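Local atomic coordinates of photosystem II stability/assembly factor HCF136, chloroplastic (Cyanidioschyzon merolae, PDB entry 5OJ3), a protein that is probably essential for photosystem II biogenesis, being required for an early assembly intermediate that includes D2 and cytochrome b559. Residues W181-P187 / E211-A217. Sequence-based numbering, arbitrary orientation.
Sequences WVIGKPP and EPLLVTA
Two neighbouring blades of the seven-bladed beta-propeller meet where Trp181, Ile183 and Pro187 of one face Val215, Ala217 and Pro212 of the next. Strand 179-185 is the second strand of its four-stranded antiparallel sheet and strand 212-219 the first of the following one. The short segments run nearly antiparallel, at 162°, yet their axes approach only to 6.9 Å and no hydrogen bond joins them, so this is sheet-on-sheet packing through side chains. In Ile183, CG1 sits between the backbone N and the carbonyl carbon (chi1 74°), and from there the chain extends to lay CD1 against the backbone, 3.5 Å from Leu214 N, beside the classic beta bulge at Leu213 and Leu214, formed against strand 222-227. Its other branch, CG2, rests 3.7 Å from Val215 CB as the two beta-branched side chains run alongside one another, pointing opposite ways. With an alanine at Ile183, both CD1 and CG2 are gone, and the space between Pro212 and Val215 would probably be left unfilled, with the bulge losing its cover on this side. Toward the C-terminal end of 211-217, Val215 CG1 meets Trp181 CB at 3.8 Å, while the indole reaches the small Ala217 through CD1, 3.7 Å from Ala217 CB; Ala217 N also bonds Ser174 OG across the blades. Beyond Ile183, the rigid rings of Pro187 and Pro212 are set roughly perpendicular, Pro187 CB lying 3.7 Å from Pro212 CD, and bring no N-H that would need a partner. At the exposed rim Lys185, bent at chi3, brings NZ to 3.4 Å from Glu211 OE2 in a salt bridge. The chemistry thus grades from a largely buried apolar middle around Ile183 and Val215, joined by side-chain fit, to a charged pair suited to the solvent-facing edge.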
ATOM      1  N   TRP A 181     -12.406  -9.055   0.273  1.00 48.11           N
ATOM      2  CA  TRP A 181     -12.540  -8.371   1.553  1.00 46.71           C
ATOM      3  C   TRP A 181     -12.343  -6.875   1.344  1.00 45.76           C
ATOM      4  O   TRP A 181     -11.409  -6.462   0.649  1.00 41.88           O
ATOM      5  CB  TRP A 181     -11.516  -8.884   2.574  1.00 46.89           C
ATOM      6  CG  TRP A 181     -11.609 -10.350   2.886  1.00 47.47           C
ATOM      7  CD1 TRP A 181     -11.263 -11.386   2.070  1.00 47.69           C
ATOM      8  CD2 TRP A 181     -12.048 -10.939   4.118  1.00 49.35           C
ATOM      9  NE1 TRP A 181     -11.471 -12.584   2.709  1.00 48.24           N
ATOM     10  CE2 TRP A 181     -11.954 -12.336   3.968  1.00 48.74           C
ATOM     11  CE3 TRP A 181     -12.518 -10.420   5.329  1.00 51.89           C
ATOM     12  CZ2 TRP A 181     -12.310 -13.223   4.984  1.00 48.98           C
ATOM     13  CZ3 TRP A 181     -12.873 -11.304   6.337  1.00 51.26           C
ATOM     14  CH2 TRP A 181     -12.766 -12.688   6.157  1.00 49.70           C
ATOM     15  N   VAL A 182     -13.219  -6.070   1.945  1.00 48.19           N
ATOM     16  CA  VAL A 182     -13.148  -4.614   1.880  1.00 50.02           C
ATOM     17  C   VAL A 182     -13.178  -4.064   3.298  1.00 54.96           C
ATOM     18  O   VAL A 182     -13.879  -4.601   4.164  1.00 58.45           O
ATOM     19  CB  VAL A 182     -14.309  -4.016   1.052  1.00 50.45           C
ATOM     20  CG1 VAL A 182     -13.985  -2.596   0.610  1.00 51.14           C
ATOM     21  CG2 VAL A 182     -14.616  -4.885  -0.149  1.00 51.18           C
ATOM     22  N   ILE A 183     -12.409  -3.000   3.544  1.00 57.77           N
ATOM     23  CA  ILE A 183     -12.478  -2.277   4.805  1.00 62.36           C
ATOM     24  C   ILE A 183     -12.588  -0.787   4.507  1.00 68.80           C
ATOM     25  O   ILE A 183     -12.253  -0.318   3.418  1.00 68.44           O
ATOM     26  CB  ILE A 183     -11.274  -2.552   5.737  1.00 57.91           C
ATOM     27  CG1 ILE A 183     -10.015  -1.838   5.241  1.00 55.52           C
ATOM     28  CG2 ILE A 183     -11.029  -4.045   5.883  1.00 55.87           C
ATOM     29  CD1 ILE A 183      -8.754  -2.292   5.942  1.00 41.51           C
ATOM     30  N   GLY A 184     -13.069  -0.039   5.502  1.00 76.01           N
ATOM     31  CA  GLY A 184     -13.303   1.378   5.332  1.00 79.37           C
ATOM     32  C   GLY A 184     -13.149   2.144   6.629  1.00 83.31           C
ATOM     33  O   GLY A 184     -12.863   1.572   7.683  1.00 84.10           O
ATOM     34  N   LYS A 185     -13.345   3.461   6.538  1.00 79.75           N
ATOM     35  CA  LYS A 185     -13.283   4.364   7.678  1.00 77.38           C
ATOM     36  C   LYS A 185     -14.570   5.172   7.778  1.00 76.85           C
ATOM     37  O   LYS A 185     -15.054   5.687   6.760  1.00 72.94           O
ATOM     38  CB  LYS A 185     -12.086   5.321   7.569  1.00 76.11           C
ATOM     39  CG  LYS A 185     -12.275   6.639   8.312  1.00 77.84           C
ATOM     40  CD  LYS A 185     -11.005   7.474   8.323  1.00 75.99           C
ATOM     41  CE  LYS A 185      -9.911   6.810   9.145  1.00 73.56           C
ATOM     42  NZ  LYS A 185      -8.680   7.646   9.156  1.00 72.95           N
ATOM     43  N   PRO A 186     -15.163   5.300   8.983  1.00 80.12           N
ATOM     44  CA  PRO A 186     -14.927   4.638  10.274  1.00 81.08           C
ATOM     45  C   PRO A 186     -14.893   3.109  10.190  1.00 78.53           C
ATOM     46  O   PRO A 186     -15.316   2.573   9.166  1.00 76.52           O
ATOM     47  CB  PRO A 186     -16.118   5.115  11.107  1.00 83.71           C
ATOM     48  CG  PRO A 186     -16.322   6.499  10.637  1.00 85.51           C
ATOM     49  CD  PRO A 186     -16.036   6.477   9.149  1.00 83.53           C
ATOM     50  N   PRO A 187     -14.401   2.424  11.246  1.00 79.85           N
ATOM     51  CA  PRO A 187     -14.166   0.975  11.136  1.00 77.32           C
ATOM     52  C   PRO A 187     -15.348   0.198  10.579  1.00 77.66           C
ATOM     53  O   PRO A 187     -16.384   0.052  11.234  1.00 80.70           O
ATOM     54  CB  PRO A 187     -13.869   0.564  12.584  1.00 77.55           C
ATOM     55  CG  PRO A 187     -13.276   1.779  13.198  1.00 79.32           C
ATOM     56  CD  PRO A 187     -13.936   2.961  12.540  1.00 81.61           C
ATOM     57  N   GLU A 211      -7.996   1.481  14.128  1.00 75.18           N
ATOM     58  CA  GLU A 211      -9.025   1.129  13.165  1.00 74.69           C
ATOM     59  C   GLU A 211      -8.403   0.355  12.011  1.00 68.33           C
ATOM     60  O   GLU A 211      -7.191   0.444  11.778  1.00 65.52           O
ATOM     61  CB  GLU A 211      -9.745   2.379  12.634  1.00 82.42           C
ATOM     62  CG  GLU A 211      -8.892   3.312  11.802  1.00 86.35           C
ATOM     63  CD  GLU A 211      -8.538   4.586  12.543  1.00 93.50           C
ATOM     64  OE1 GLU A 211      -8.400   4.536  13.783  1.00 94.94           O
ATOM     65  OE2 GLU A 211      -8.409   5.639  11.885  1.00 97.03           O
ATOM     66  N   PRO A 212      -9.196  -0.431  11.280  1.00 45.12           N
ATOM     67  CA  PRO A 212      -8.631  -1.243  10.193  1.00 43.14           C
ATOM     68  C   PRO A 212      -7.889  -0.391   9.174  1.00 40.37           C
ATOM     69  O   PRO A 212      -8.378   0.649   8.728  1.00 39.61           O
ATOM     70  CB  PRO A 212      -9.865  -1.913   9.578  1.00 45.36           C
ATOM     71  CG  PRO A 212     -10.842  -1.971  10.691  1.00 48.46           C
ATOM     72  CD  PRO A 212     -10.624  -0.722  11.495  1.00 47.73           C
ATOM     73  N   LEU A 213      -6.692  -0.844   8.815  1.00 38.48           N
ATOM     74  CA  LEU A 213      -5.831  -0.141   7.878  1.00 36.90           C
ATOM     75  C   LEU A 213      -5.481  -0.959   6.648  1.00 35.51           C
ATOM     76  O   LEU A 213      -5.343  -0.388   5.564  1.00 33.36           O
ATOM     77  CB  LEU A 213      -4.534   0.295   8.577  1.00 33.88           C
ATOM     78  CG  LEU A 213      -3.601   1.233   7.812  1.00 32.21           C
ATOM     79  CD1 LEU A 213      -4.354   2.469   7.355  1.00 32.37           C
ATOM     80  CD2 LEU A 213      -2.420   1.622   8.680  1.00 30.84           C
ATOM     81  N   LEU A 214      -5.348  -2.275   6.781  1.00 36.60           N
ATOM     82  CA  LEU A 214      -4.983  -3.129   5.658  1.00 37.44           C
ATOM     83  C   LEU A 214      -5.575  -4.509   5.886  1.00 37.53           C
ATOM     84  O   LEU A 214      -5.323  -5.126   6.925  1.00 37.62           O
ATOM     85  CB  LEU A 214      -3.462  -3.218   5.507  1.00 37.63           C
ATOM     86  CG  LEU A 214      -2.926  -4.014   4.317  1.00 35.74           C
ATOM     87  CD1 LEU A 214      -3.351  -3.371   3.005  1.00 37.09           C
ATOM     88  CD2 LEU A 214      -1.412  -4.141   4.393  1.00 33.77           C
ATOM     89  N   VAL A 215      -6.363  -4.984   4.928  1.00 37.46           N
ATOM     90  CA  VAL A 215      -6.830  -6.363   4.919  1.00 37.27           C
ATOM     91  C   VAL A 215      -6.183  -7.067   3.735  1.00 35.00           C
ATOM     92  O   VAL A 215      -5.902  -6.453   2.698  1.00 34.19           O
ATOM     93  CB  VAL A 215      -8.373  -6.469   4.868  1.00 38.31           C
ATOM     94  CG1 VAL A 215      -8.891  -6.313   3.443  1.00 37.82           C
ATOM     95  CG2 VAL A 215      -8.836  -7.791   5.468  1.00 38.74           C
ATOM     96  N   THR A 216      -5.915  -8.358   3.907  1.00 35.20           N
ATOM     97  CA  THR A 216      -5.251  -9.156   2.882  1.00 36.77           C
ATOM     98  C   THR A 216      -5.892 -10.533   2.864  1.00 40.00           C
ATOM     99  O   THR A 216      -5.873 -11.240   3.876  1.00 42.01           O
ATOM    100  CB  THR A 216      -3.743  -9.269   3.146  1.00 36.02           C
ATOM    101  OG1 THR A 216      -3.247  -8.029   3.669  1.00 36.19           O
ATOM    102  CG2 THR A 216      -3.002  -9.605   1.861  1.00 32.58           C
ATOM    103  N   ALA A 217      -6.461 -10.909   1.722  1.00 40.41           N
ATOM    104  CA  ALA A 217      -7.141 -12.188   1.598  1.00 39.57           C
ATOM    105  C   ALA A 217      -6.120 -13.309   1.442  1.00 38.68           C
ATOM    106  O   ALA A 217      -5.248 -13.248   0.570  1.00 35.97           O
ATOM    107  CB  ALA A 217      -8.103 -12.164   0.411  1.00 42.00           C
TER